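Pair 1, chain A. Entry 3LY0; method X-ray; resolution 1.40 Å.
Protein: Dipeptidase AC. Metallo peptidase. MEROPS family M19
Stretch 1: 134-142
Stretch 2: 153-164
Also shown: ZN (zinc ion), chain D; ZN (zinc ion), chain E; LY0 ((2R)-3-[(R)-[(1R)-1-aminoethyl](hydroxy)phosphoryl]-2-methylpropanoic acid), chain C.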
# COMPACT_ATOMS: atom_id res chain seq x y z
N GLY A 134 3.00 -6.86 11.44
CA GLY A 134 3.55 -5.88 10.52
C GLY A 134 4.45 -6.54 9.51
O GLY A 134 5.30 -7.35 9.87
N ILE A 135 4.28 -6.18 8.24
CA ILE A 135 5.22 -6.58 7.19
C ILE A 135 6.05 -5.36 6.81
O ILE A 135 5.50 -4.30 6.48
CB ILE A 135 4.49 -7.11 5.95
CG1 ILE A 135 3.65 -8.35 6.30
CG2 ILE A 135 5.48 -7.42 4.82
CD1 ILE A 135 2.79 -8.85 5.16
N MET A 136 7.37 -5.50 6.86
CA MET A 136 8.27 -4.44 6.39
C MET A 136 8.22 -4.33 4.86
O MET A 136 8.55 -5.28 4.14
CB MET A 136 9.70 -4.69 6.87
CG MET A 136 10.69 -3.57 6.52
SD MET A 136 12.44 -3.89 7.00
CE MET A 136 12.27 -4.17 8.77
N HIS A 137 7.81 -3.16 4.39
CA HIS A 137 7.55 -2.90 2.98
C HIS A 137 8.34 -1.67 2.56
O HIS A 137 8.44 -0.71 3.32
CB HIS A 137 6.06 -2.63 2.77
CG HIS A 137 5.72 -2.15 1.39
ND1 HIS A 137 5.57 -3.02 0.33
CD2 HIS A 137 5.50 -0.91 0.90
CE1 HIS A 137 5.26 -2.33 -0.76
NE2 HIS A 137 5.22 -1.05 -0.44
N MET A 138 8.89 -1.69 1.35
CA MET A 138 9.58 -0.52 0.81
C MET A 138 8.79 0.02 -0.38
O MET A 138 8.56 -0.70 -1.35
CB MET A 138 11.00 -0.95 0.38
CG MET A 138 11.90 0.15 -0.18
SD MET A 138 13.65 -0.37 -0.27
CE MET A 138 13.92 -0.73 1.44
N GLU A 139 8.34 1.27 -0.28
CA GLU A 139 7.54 1.89 -1.33
C GLU A 139 8.46 2.79 -2.12
O GLU A 139 8.71 3.93 -1.73
CB GLU A 139 6.42 2.72 -0.71
CG GLU A 139 5.58 3.48 -1.73
CD GLU A 139 4.32 4.09 -1.13
OE1 GLU A 139 4.31 4.41 0.07
OE2 GLU A 139 3.34 4.26 -1.86
N GLY A 140 8.96 2.28 -3.25
CA GLY A 140 10.02 2.94 -4.00
C GLY A 140 11.34 2.38 -3.53
O GLY A 140 11.60 2.30 -2.33
N ALA A 141 12.17 1.95 -4.47
CA ALA A 141 13.37 1.21 -4.13
C ALA A 141 14.65 2.05 -4.19
O ALA A 141 15.73 1.50 -4.45
CB ALA A 141 13.49 -0.03 -5.00
N GLU A 142 14.54 3.35 -3.94
CA GLU A 142 15.70 4.23 -4.00
C GLU A 142 16.83 3.81 -3.06
O GLU A 142 17.99 4.07 -3.35
CB GLU A 142 15.31 5.65 -3.67
CG GLU A 142 14.46 6.32 -4.73
CD GLU A 142 12.97 6.16 -4.51
OE1 GLU A 142 12.54 5.38 -3.64
OE2 GLU A 142 12.23 6.86 -5.23
N LEU A 153 20.79 -6.98 1.95
CA LEU A 153 20.87 -6.44 3.30
C LEU A 153 19.48 -6.22 3.90
O LEU A 153 19.20 -6.69 5.00
CB LEU A 153 21.64 -5.12 3.31
CG LEU A 153 23.13 -5.21 3.02
CD1 LEU A 153 23.71 -3.82 2.98
CD2 LEU A 153 23.82 -6.04 4.09
N PHE A 154 18.62 -5.52 3.17
CA PHE A 154 17.28 -5.25 3.69
C PHE A 154 16.50 -6.54 3.90
O PHE A 154 15.78 -6.67 4.88
CB PHE A 154 16.53 -4.25 2.79
CG PHE A 154 16.83 -2.81 3.10
CD1 PHE A 154 16.21 -2.17 4.16
CD2 PHE A 154 17.73 -2.09 2.33
CE1 PHE A 154 16.48 -0.84 4.46
CE2 PHE A 154 18.02 -0.75 2.61
CZ PHE A 154 17.38 -0.13 3.68
N HIS A 155 16.64 -7.49 2.98
CA HIS A 155 15.97 -8.77 3.14
C HIS A 155 16.42 -9.46 4.43
O HIS A 155 15.59 -10.02 5.16
CB HIS A 155 16.26 -9.67 1.94
CG HIS A 155 15.62 -11.01 2.04
ND1 HIS A 155 16.30 -12.13 2.46
CD2 HIS A 155 14.34 -11.40 1.82
CE1 HIS A 155 15.48 -13.17 2.47
NE2 HIS A 155 14.28 -12.75 2.08
N SER A 156 17.71 -9.39 4.71
CA SER A 156 18.27 -10.03 5.89
C SER A 156 17.69 -9.47 7.17
O SER A 156 17.53 -10.19 8.15
CB SER A 156 19.78 -9.86 5.89
OG SER A 156 20.37 -10.68 4.90
N LEU A 157 17.37 -8.18 7.17
CA LEU A 157 16.81 -7.57 8.37
C LEU A 157 15.28 -7.53 8.41
O LEU A 157 14.70 -6.99 9.36
CB LEU A 157 17.45 -6.20 8.65
CG LEU A 157 17.36 -5.13 7.57
CD1 LEU A 157 15.96 -4.56 7.51
CD2 LEU A 157 18.34 -4.02 7.89
N GLY A 158 14.62 -8.10 7.40
CA GLY A 158 13.19 -8.33 7.48
C GLY A 158 12.34 -7.82 6.33
O GLY A 158 11.12 -7.98 6.35
N LEU A 159 12.94 -7.19 5.34
CA LEU A 159 12.15 -6.68 4.22
C LEU A 159 11.49 -7.83 3.48
O LEU A 159 12.18 -8.79 3.08
CB LEU A 159 13.03 -5.89 3.26
CG LEU A 159 12.26 -5.28 2.09
CD1 LEU A 159 11.44 -4.09 2.56
CD2 LEU A 159 13.23 -4.87 0.99
N ARG A 160 10.17 -7.75 3.28
CA ARG A 160 9.47 -8.83 2.59
C ARG A 160 8.61 -8.39 1.41
O ARG A 160 8.00 -9.22 0.73
CB ARG A 160 8.61 -9.63 3.58
CG ARG A 160 9.42 -10.43 4.61
CD ARG A 160 10.18 -11.58 3.96
NE ARG A 160 10.97 -12.37 4.90
CZ ARG A 160 12.22 -12.08 5.25
NH1 ARG A 160 12.87 -12.87 6.09
NH2 ARG A 160 12.82 -10.99 4.78
N SER A 161 8.59 -7.09 1.14
CA SER A 161 7.73 -6.52 0.12
C SER A 161 8.37 -5.26 -0.41
O SER A 161 8.93 -4.48 0.36
CB SER A 161 6.38 -6.17 0.74
OG SER A 161 5.48 -5.69 -0.23
N LEU A 162 8.28 -5.04 -1.71
CA LEU A 162 8.95 -3.92 -2.35
C LEU A 162 8.19 -3.46 -3.59
O LEU A 162 7.91 -4.26 -4.50
CB LEU A 162 10.38 -4.34 -2.73
CG LEU A 162 11.22 -3.35 -3.53
CD1 LEU A 162 11.38 -2.04 -2.79
CD2 LEU A 162 12.59 -3.94 -3.87
N GLY A 163 7.85 -2.17 -3.62
CA GLY A 163 7.44 -1.53 -4.86
C GLY A 163 8.66 -0.88 -5.50
O GLY A 163 9.29 -0.02 -4.90
N PRO A 164 9.01 -1.28 -6.73
CA PRO A 164 10.21 -0.71 -7.34
C PRO A 164 10.19 0.81 -7.43
O PRO A 164 11.25 1.45 -7.35
CB PRO A 164 10.23 -1.33 -8.74
CG PRO A 164 9.52 -2.65 -8.56
CD PRO A 164 8.45 -2.39 -7.52
ZN ZN D . 2.60 5.09 1.15
ZN ZN E . 1.43 5.00 -2.33
P LY0 C . 1.23 7.27 -0.75
C1 LY0 C . 2.77 9.49 -0.05
N1 LY0 C . 3.40 7.26 0.82
C2 LY0 C . 2.31 8.14 0.44
C4 LY0 C . -0.36 8.17 -0.95
C5 LY0 C . -0.79 8.41 -2.37
C6 LY0 C . -0.69 7.18 -3.23
C7 LY0 C . -2.09 9.17 -2.51
O31 LY0 C . 1.03 5.89 -0.18
O32 LY0 C . 1.99 7.14 -2.12
O61 LY0 C . -0.77 7.31 -4.57
O62 LY0 C . -0.50 6.05 -2.73
O HOH W 1 8.50 -8.04 7.20

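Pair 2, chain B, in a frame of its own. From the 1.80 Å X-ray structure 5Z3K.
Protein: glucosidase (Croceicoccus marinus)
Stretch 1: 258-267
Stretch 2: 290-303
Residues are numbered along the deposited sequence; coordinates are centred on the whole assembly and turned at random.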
# COMPACT_ATOMS: atom_id res chain seq x y z
N THR B 258 -15.93 -9.55 -4.82
CA THR B 258 -14.84 -8.71 -5.31
C THR B 258 -14.09 -8.08 -4.14
O THR B 258 -14.71 -7.55 -3.21
CB THR B 258 -15.41 -7.62 -6.22
OG1 THR B 258 -15.97 -8.22 -7.40
CG2 THR B 258 -14.34 -6.62 -6.61
N GLU B 259 -12.76 -8.14 -4.18
CA GLU B 259 -11.95 -7.57 -3.12
C GLU B 259 -11.81 -6.05 -3.29
O GLU B 259 -11.98 -5.50 -4.39
CB GLU B 259 -10.57 -8.22 -3.08
CG GLU B 259 -10.58 -9.68 -2.70
CD GLU B 259 -9.20 -10.22 -2.40
OE1 GLU B 259 -8.23 -9.44 -2.49
OE2 GLU B 259 -9.08 -11.42 -2.08
N LEU B 260 -11.51 -5.37 -2.19
CA LEU B 260 -11.19 -3.95 -2.21
C LEU B 260 -9.67 -3.79 -2.15
O LEU B 260 -9.03 -4.24 -1.20
CB LEU B 260 -11.83 -3.22 -1.04
CG LEU B 260 -13.36 -3.18 -0.99
CD1 LEU B 260 -13.81 -2.00 -0.13
CD2 LEU B 260 -13.95 -3.10 -2.40
N LEU B 261 -9.10 -3.14 -3.16
CA LEU B 261 -7.65 -2.93 -3.20
C LEU B 261 -7.37 -1.44 -3.07
O LEU B 261 -7.80 -0.65 -3.91
CB LEU B 261 -7.05 -3.49 -4.49
CG LEU B 261 -5.56 -3.80 -4.46
CD1 LEU B 261 -5.24 -4.87 -5.50
CD2 LEU B 261 -4.75 -2.54 -4.74
N LEU B 262 -6.62 -1.08 -2.03
CA LEU B 262 -6.24 0.30 -1.77
C LEU B 262 -4.93 0.56 -2.52
O LEU B 262 -3.84 0.23 -2.03
CB LEU B 262 -6.13 0.52 -0.26
CG LEU B 262 -5.74 1.87 0.34
CD1 LEU B 262 -6.56 3.02 -0.26
CD2 LEU B 262 -5.88 1.79 1.87
N SER B 263 -5.03 1.14 -3.72
CA SER B 263 -3.88 1.24 -4.62
C SER B 263 -2.90 2.34 -4.23
O SER B 263 -1.73 2.29 -4.64
CB SER B 263 -4.35 1.48 -6.06
OG SER B 263 -4.67 0.24 -6.66
N TYR B 264 -3.36 3.35 -3.49
CA TYR B 264 -2.51 4.40 -2.92
C TYR B 264 -3.04 4.69 -1.53
O TYR B 264 -4.25 4.92 -1.38
CB TYR B 264 -2.55 5.73 -3.66
CG TYR B 264 -2.09 5.84 -5.10
CD1 TYR B 264 -2.87 5.38 -6.14
CD2 TYR B 264 -0.93 6.53 -5.41
CE1 TYR B 264 -2.48 5.54 -7.46
CE2 TYR B 264 -0.51 6.70 -6.73
CZ TYR B 264 -1.30 6.20 -7.76
OH TYR B 264 -0.90 6.36 -9.08
N TRP B 265 -2.15 4.76 -0.56
CA TRP B 265 -2.52 5.33 0.73
C TRP B 265 -1.28 5.94 1.35
O TRP B 265 -0.18 5.38 1.25
CB TRP B 265 -3.16 4.29 1.66
CG TRP B 265 -2.23 3.30 2.32
CD1 TRP B 265 -1.93 2.05 1.88
CD2 TRP B 265 -1.55 3.46 3.57
NE1 TRP B 265 -1.08 1.43 2.76
CE2 TRP B 265 -0.84 2.27 3.81
CE3 TRP B 265 -1.48 4.49 4.52
CZ2 TRP B 265 -0.06 2.08 4.95
CZ3 TRP B 265 -0.70 4.29 5.66
CH2 TRP B 265 -0.00 3.10 5.86
N SER B 266 -1.47 7.09 1.99
CA SER B 266 -0.38 7.90 2.51
C SER B 266 -1.00 8.96 3.40
O SER B 266 -2.17 9.30 3.26
CB SER B 266 0.41 8.55 1.36
OG SER B 266 1.53 9.23 1.87
N MSE B 267 -0.19 9.50 4.31
CA MSE B 267 -0.71 10.65 5.05
C MSE B 267 -0.95 11.81 4.11
O MSE B 267 -1.90 12.55 4.29
CB MSE B 267 0.22 11.11 6.18
CG MSE B 267 -0.43 12.22 6.98
SE MSE B 267 0.49 12.63 8.64
CE MSE B 267 1.69 13.96 7.95
N TYR B 290 -5.07 0.46 12.16
CA TYR B 290 -6.51 0.63 12.06
C TYR B 290 -7.08 -0.08 10.84
O TYR B 290 -8.20 -0.61 10.91
CB TYR B 290 -6.89 2.12 12.04
CG TYR B 290 -6.70 2.80 13.38
CD1 TYR B 290 -7.04 2.16 14.56
CD2 TYR B 290 -6.16 4.08 13.45
CE1 TYR B 290 -6.85 2.77 15.79
CE2 TYR B 290 -5.96 4.71 14.69
CZ TYR B 290 -6.32 4.05 15.85
OH TYR B 290 -6.13 4.66 17.06
N MSE B 291 -6.35 -0.13 9.73
CA MSE B 291 -6.94 -0.73 8.53
C MSE B 291 -6.83 -2.25 8.57
O MSE B 291 -7.43 -2.93 7.74
CB MSE B 291 -6.28 -0.18 7.26
CG MSE B 291 -4.90 -0.74 6.99
SE MSE B 291 -4.27 -0.17 5.23
CE MSE B 291 -3.92 1.71 5.59
N GLN B 292 -6.08 -2.80 9.53
CA GLN B 292 -6.05 -4.25 9.69
C GLN B 292 -7.44 -4.80 10.00
O GLN B 292 -7.75 -5.95 9.66
CB GLN B 292 -5.05 -4.65 10.78
CG GLN B 292 -4.97 -6.15 11.10
CD GLN B 292 -4.28 -7.00 10.04
OE1 GLN B 292 -4.39 -8.23 10.06
NE2 GLN B 292 -3.54 -6.36 9.13
N ASP B 293 -8.28 -3.99 10.64
CA ASP B 293 -9.68 -4.30 10.91
C ASP B 293 -10.54 -3.40 10.02
O ASP B 293 -11.00 -2.33 10.42
CB ASP B 293 -9.99 -4.08 12.39
CG ASP B 293 -9.17 -4.98 13.29
OD1 ASP B 293 -9.13 -6.19 13.00
OD2 ASP B 293 -8.56 -4.47 14.26
N SER B 294 -10.74 -3.82 8.77
CA SER B 294 -11.41 -2.95 7.81
C SER B 294 -11.82 -3.77 6.60
O SER B 294 -11.48 -4.95 6.48
CB SER B 294 -10.51 -1.79 7.38
OG SER B 294 -9.58 -2.25 6.40
N GLU B 295 -12.52 -3.12 5.67
CA GLU B 295 -12.87 -3.75 4.41
C GLU B 295 -11.73 -3.74 3.40
O GLU B 295 -11.91 -4.26 2.30
CB GLU B 295 -14.12 -3.08 3.82
CG GLU B 295 -15.33 -3.14 4.75
CD GLU B 295 -15.77 -4.57 5.06
OE1 GLU B 295 -15.57 -5.46 4.21
OE2 GLU B 295 -16.35 -4.79 6.14
N VAL B 296 -10.57 -3.17 3.75
CA VAL B 296 -9.41 -3.25 2.86
C VAL B 296 -8.91 -4.68 2.79
O VAL B 296 -8.63 -5.32 3.82
CB VAL B 296 -8.29 -2.30 3.34
CG1 VAL B 296 -7.07 -2.42 2.43
CG2 VAL B 296 -8.79 -0.86 3.40
N ASP B 297 -8.77 -5.21 1.57
CA ASP B 297 -8.26 -6.56 1.39
C ASP B 297 -6.80 -6.60 0.98
O ASP B 297 -6.11 -7.58 1.29
CB ASP B 297 -9.09 -7.30 0.34
CG ASP B 297 -10.51 -7.56 0.81
OD1 ASP B 297 -10.69 -8.00 1.96
OD2 ASP B 297 -11.46 -7.28 0.04
N LYS B 298 -6.34 -5.57 0.28
CA LYS B 298 -4.95 -5.41 -0.12
C LYS B 298 -4.65 -3.92 -0.12
O LYS B 298 -5.51 -3.11 -0.48
CB LYS B 298 -4.68 -5.98 -1.51
CG LYS B 298 -4.91 -7.47 -1.65
CD LYS B 298 -3.87 -8.27 -0.90
CE LYS B 298 -3.84 -9.72 -1.40
NZ LYS B 298 -5.16 -10.13 -1.99
N ALA B 299 -3.43 -3.55 0.27
CA ALA B 299 -3.08 -2.15 0.43
C ALA B 299 -1.70 -1.88 -0.13
O ALA B 299 -0.80 -2.71 -0.00
CB ALA B 299 -3.12 -1.74 1.91
N ILE B 300 -1.55 -0.68 -0.72
CA ILE B 300 -0.33 -0.23 -1.40
C ILE B 300 0.04 1.12 -0.79
O ILE B 300 -0.57 2.14 -1.12
CB ILE B 300 -0.51 -0.10 -2.92
CG1 ILE B 300 -1.04 -1.39 -3.55
CG2 ILE B 300 0.81 0.28 -3.58
CD1 ILE B 300 -0.04 -2.55 -3.57
N PHE B 301 1.03 1.13 0.10
CA PHE B 301 1.52 2.38 0.66
C PHE B 301 2.28 3.19 -0.38
O PHE B 301 3.12 2.65 -1.10
CB PHE B 301 2.44 2.11 1.84
CG PHE B 301 3.11 3.36 2.36
CD1 PHE B 301 2.44 4.19 3.25
CD2 PHE B 301 4.39 3.71 1.94
CE1 PHE B 301 3.03 5.34 3.75
CE2 PHE B 301 5.00 4.86 2.41
CZ PHE B 301 4.33 5.68 3.32
N PHE B 302 2.03 4.50 -0.41
CA PHE B 302 2.59 5.40 -1.41
C PHE B 302 3.50 6.41 -0.72
O PHE B 302 3.03 7.21 0.10
CB PHE B 302 1.45 6.13 -2.14
CG PHE B 302 1.92 7.09 -3.20
CD1 PHE B 302 2.38 6.62 -4.43
CD2 PHE B 302 1.89 8.46 -2.98
CE1 PHE B 302 2.80 7.50 -5.42
CE2 PHE B 302 2.31 9.35 -3.97
CZ PHE B 302 2.77 8.86 -5.19
N ARG B 303 4.81 6.39 -1.01
CA ARG B 303 5.54 5.39 -1.79
C ARG B 303 6.86 5.12 -1.07
O ARG B 303 7.46 6.05 -0.51
CB ARG B 303 5.80 5.88 -3.23
CG ARG B 303 6.39 7.30 -3.32
CD ARG B 303 6.36 7.85 -4.77
NE ARG B 303 7.44 7.27 -5.57
CZ ARG B 303 7.63 7.48 -6.87
NH1 ARG B 303 6.80 8.26 -7.57
NH2 ARG B 303 8.65 6.90 -7.48
O HOH W 2 4.10 8.88 2.04

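Both pairs set two parallel strands side by side, the second entered from a helix and a short connection. The strand axes approach to 4.6 Å in each; their directions differ by 24° in pair 1 and by 1° in pair 2, yet fourteen central residues superpose with an RMSD of 0.7 Å.

The shared rule is a ladder of backbone bonds. In pair 1, Arg A160 N donates to Met A136 O (3.1 Å), Met A138 N to Ser A161 O (3.0 Å), Gly A163 N to Met A138 O (2.8 Å) and Gly A140 N to Gly A163 O (2.8 Å). The matched rungs of pair 2 are Asp B297 N to Leu B260 O (2.9 Å), Leu B262 N to Lys B298 O (2.8 Å) and Ile B300 N to Leu B262 O (2.8 Å). The ladders part at the next step: Ile B300 O receives a weak bond from Trp B265 N (3.1 Å), and Trp B265 superposes on Ala A141, one residue beyond Gly A140. Each continues with a further bond, Ala A141 N to Pro A164 O (3.1 Å) in pair 1 and Phe B302 N to Trp B265 O (2.9 Å) in pair 2.

On the face of Met A138 and Leu A162, a long flexible side chain does the filling in pair 1. Met A138 CB lies 3.4 Å from Leu A162 CD1, and its CE reaches over one face of the Phe A154 ring, 3.8 Å from the centroid, so the strand is tied back to the helix. Leu A159 CD1 also packs on Met A138 CB (3.8 Å). In pair 2 the matching Leu B262 and Ala B299 are smaller, and their CB atoms stand 4.3 Å apart. Val B296, the counterpart of Leu A159, brings CG1 to 4.1 Å from Leu B262 CB. Bulk enters farther along, where Trp B265 takes the place of Ala A141. Its indole is sandwiched: selenomethionine Met B291 places CE 3.6 Å from the centroid of the six-membered ring, while over the opposite face Phe B301 CA sits 3.8 Å from the centroid of the five-membered ring. The Phe B301 ring adds an edge-to-face contact. Ala A141 needs much less room, its CB resting 3.7 Å from Leu A162 CD1.

The other face carries polar chemistry in pair 1. His A137 ND1 and Ser A161 OG share a 2.7 Å hydrogen bond at the edge of the imidazole. The equivalent positions, Leu B261 and Lys B298, meet through carbon, CG to CB at 3.8 Å, while Lys B298 NZ runs on to a salt bridge with Glu B259 OE1 (3.2 Å). Nearby, Asp B297 OD2 accepts from Leu B260 N (2.9 Å), a bond from side chain to backbone; at the matching position, Arg A160 NH2 instead turns to Leu A159 O (2.9 Å) within its own stretch.

Two glycines of pair 1 sit at backbone angles that call for glycine. At Gly A140 a CB would jam against the preceding carbonyl, whereas Tyr B264 occupies the matching site. Gly A158, with positive phi, closes a Schellman motif after the helix. Glu A139, just before Gly A140, binds the two zinc ions of this metallopeptidase, one through OE1 and the other through OE2, each at 2.1 Å.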